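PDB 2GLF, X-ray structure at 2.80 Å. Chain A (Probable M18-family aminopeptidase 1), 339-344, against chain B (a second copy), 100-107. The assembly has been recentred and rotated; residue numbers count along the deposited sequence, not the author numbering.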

# COMPACT_ATOMS: atom_id res chain seq x y z
N HIS A 339 -19.95 -15.84 -18.06
CA HIS A 339 -20.38 -16.11 -19.42
C HIS A 339 -21.18 -14.98 -20.05
O HIS A 339 -21.62 -14.05 -19.38
CB HIS A 339 -21.30 -17.33 -19.47
CG HIS A 339 -20.59 -18.64 -19.49
ND1 HIS A 339 -19.76 -19.02 -20.53
CD2 HIS A 339 -20.61 -19.69 -18.63
CE1 HIS A 339 -19.30 -20.24 -20.30
NE2 HIS A 339 -19.81 -20.67 -19.16
N ASP A 340 -21.36 -15.12 -21.36
CA ASP A 340 -22.18 -14.22 -22.16
C ASP A 340 -23.39 -15.13 -22.38
O ASP A 340 -23.38 -15.97 -23.29
CB ASP A 340 -21.51 -13.89 -23.49
CG ASP A 340 -22.49 -13.36 -24.54
OD1 ASP A 340 -23.64 -13.05 -24.18
OD2 ASP A 340 -22.10 -13.24 -25.72
N LEU A 341 -24.40 -14.98 -21.54
CA LEU A 341 -25.59 -15.81 -21.61
C LEU A 341 -26.16 -16.03 -23.01
O LEU A 341 -26.68 -17.10 -23.30
CB LEU A 341 -26.69 -15.26 -20.69
CG LEU A 341 -26.57 -15.45 -19.17
CD1 LEU A 341 -25.88 -16.76 -18.84
CD2 LEU A 341 -25.79 -14.30 -18.58
N HIS A 342 -26.06 -15.03 -23.88
CA HIS A 342 -26.60 -15.17 -25.23
C HIS A 342 -25.74 -16.05 -26.15
O HIS A 342 -26.14 -16.35 -27.27
CB HIS A 342 -26.80 -13.79 -25.87
CG HIS A 342 -27.72 -13.80 -27.06
ND1 HIS A 342 -29.00 -14.30 -27.00
CD2 HIS A 342 -27.53 -13.38 -28.33
CE1 HIS A 342 -29.57 -14.18 -28.19
NE2 HIS A 342 -28.70 -13.63 -29.01
N ASN A 343 -24.58 -16.49 -25.67
CA ASN A 343 -23.70 -17.35 -26.46
C ASN A 343 -23.07 -18.43 -25.58
O ASN A 343 -21.97 -18.90 -25.86
CB ASN A 343 -22.59 -16.52 -27.11
CG ASN A 343 -23.07 -15.75 -28.34
OD1 ASN A 343 -23.11 -16.29 -29.44
ND2 ASN A 343 -23.46 -14.50 -28.14
N ALA A 344 -23.79 -18.81 -24.52
CA ALA A 344 -23.33 -19.84 -23.58
C ALA A 344 -24.25 -21.05 -23.60
O ALA A 344 -25.47 -20.93 -23.72
CB ALA A 344 -23.28 -19.26 -22.19
N PHE B 100 -18.66 -10.36 -35.37
CA PHE B 100 -19.99 -10.55 -34.79
C PHE B 100 -19.92 -11.92 -34.10
O PHE B 100 -19.35 -12.86 -34.66
CB PHE B 100 -21.05 -10.63 -35.89
CG PHE B 100 -21.67 -9.31 -36.28
CD1 PHE B 100 -21.00 -8.11 -36.10
CD2 PHE B 100 -22.93 -9.29 -36.87
CE1 PHE B 100 -21.57 -6.91 -36.50
CE2 PHE B 100 -23.51 -8.10 -37.28
CZ PHE B 100 -22.82 -6.90 -37.10
N LYS B 101 -20.48 -12.05 -32.91
CA LYS B 101 -20.48 -13.36 -32.25
C LYS B 101 -21.49 -14.23 -32.99
O LYS B 101 -22.24 -13.74 -33.83
CB LYS B 101 -20.92 -13.23 -30.79
CG LYS B 101 -19.83 -12.77 -29.84
CD LYS B 101 -20.27 -12.92 -28.40
CE LYS B 101 -19.16 -12.53 -27.44
NZ LYS B 101 -19.66 -12.53 -26.04
N PRO B 102 -21.52 -15.54 -32.69
CA PRO B 102 -22.47 -16.41 -33.39
C PRO B 102 -23.92 -15.92 -33.25
O PRO B 102 -24.68 -15.92 -34.22
CB PRO B 102 -22.23 -17.77 -32.74
CG PRO B 102 -20.75 -17.72 -32.46
CD PRO B 102 -20.59 -16.34 -31.87
N ASN B 103 -24.32 -15.52 -32.04
CA ASN B 103 -25.67 -14.98 -31.83
C ASN B 103 -25.42 -13.54 -31.41
O ASN B 103 -25.50 -13.21 -30.23
CB ASN B 103 -26.40 -15.71 -30.71
CG ASN B 103 -26.56 -17.19 -30.98
OD1 ASN B 103 -26.96 -17.59 -32.07
ND2 ASN B 103 -26.25 -18.01 -29.99
N PRO B 104 -25.12 -12.66 -32.39
CA PRO B 104 -24.84 -11.24 -32.16
C PRO B 104 -26.02 -10.35 -31.79
O PRO B 104 -25.84 -9.35 -31.10
CB PRO B 104 -24.21 -10.81 -33.48
CG PRO B 104 -25.02 -11.58 -34.47
CD PRO B 104 -25.10 -12.96 -33.83
N LEU B 105 -27.22 -10.70 -32.23
CA LEU B 105 -28.36 -9.85 -31.93
C LEU B 105 -29.02 -10.06 -30.57
O LEU B 105 -29.55 -11.14 -30.27
CB LEU B 105 -29.42 -10.00 -33.02
CG LEU B 105 -30.02 -8.72 -33.61
CD1 LEU B 105 -31.35 -9.08 -34.26
CD2 LEU B 105 -30.23 -7.66 -32.54
N ILE B 106 -28.99 -9.00 -29.76
CA ILE B 106 -29.60 -8.99 -28.43
C ILE B 106 -30.29 -7.64 -28.30
O ILE B 106 -30.03 -6.73 -29.09
CB ILE B 106 -28.56 -9.09 -27.30
CG1 ILE B 106 -27.80 -7.76 -27.17
CG2 ILE B 106 -27.58 -10.19 -27.60
CD1 ILE B 106 -26.84 -7.71 -26.00
N GLU B 107 -31.17 -7.51 -27.31
CA GLU B 107 -31.84 -6.24 -27.06
C GLU B 107 -31.64 -5.87 -25.60
O GLU B 107 -31.74 -6.72 -24.73
CB GLU B 107 -33.34 -6.31 -27.35
CG GLU B 107 -34.01 -4.95 -27.11
CD GLU B 107 -35.49 -4.92 -27.43
OE1 GLU B 107 -35.87 -5.31 -28.56
OE2 GLU B 107 -36.28 -4.47 -26.56

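The strongest polar interaction in this contact is a salt bridge. Lys B101 NZ donates to Asp A340 OD2 at 2.6 Å. The lysine chain is fully extended from chi2 to chi4, all t, and this carries the ammonium group across to the carboxylate. The pair is buried, so the two opposite charges offset each other away from solvent. Lys B101 NZ has a further hydrogen bond elsewhere in the structure.

The two asparagines form the centre of the remaining polar network. The CA atoms of Asn A343 and Asn B103 are 6.2 Å apart and mark the backbone register. Asn B103 N donates to Asn A343 OD1 at 3.0 Å, and Asn A343 ND2 donates to Asn B103 O at 3.2 Å. The side-chain amide of Asn A343 thus pairs with both backbone polar groups of Asn B103, at the corner where chain B turns. The second bond is less sure, because Asn B103 O lies too close to a neighbour in the model. Asn B103 returns the interaction through its own side chain: Asn B103 ND2 donates to His A342 O at 3.2 Å, with an angle of 153° at the hydrogen.

Asp A340 also bonds within its own stretch. Asp A340 OD1 accepts from His A342 N at 3.1 Å. Asp A340 OD2 accepts from Asn A343 ND2 at 3.0 Å. Asp A340 O accepts from Asn A343 N at 2.7 Å. These bonds accompany a 3-10 segment at Leu A341 and His A342. The CA-to-CB bonds of Asp A340, His A342 and Asn A343 point toward chain B; that of Ala A344 points away.

His A342 has the largest area covered by the other stretch, 87 Å². Its chi1 is t, and the ring lies beside the backbone of chain B, with Asn B103 O at its edge and Leu B105 O oblique to it. His A342 NE2 lies 2.9 Å from Leu B105 O; the geometry does not settle whether this is a hydrogen bond. The CA-to-CB bond of Leu B105 points away, and its close approach is through the backbone O.

Further packing contacts involve side-chain carbons of chain B. Ile B106 CG2 comes to 3.3 Å from His A342 CD2, a close contact oblique to the ring. Asn B103 CB lies 3.5 Å from His A342 CD2. The aliphatic part of Lys B101 also packs, with Lys B101 CD 3.6 Å from Asn A343 ND2. Pro B102 contributes little area; Pro B102 CD is 3.5 Å from Asn A343 OD1. Together the two stretches bury 342 Å².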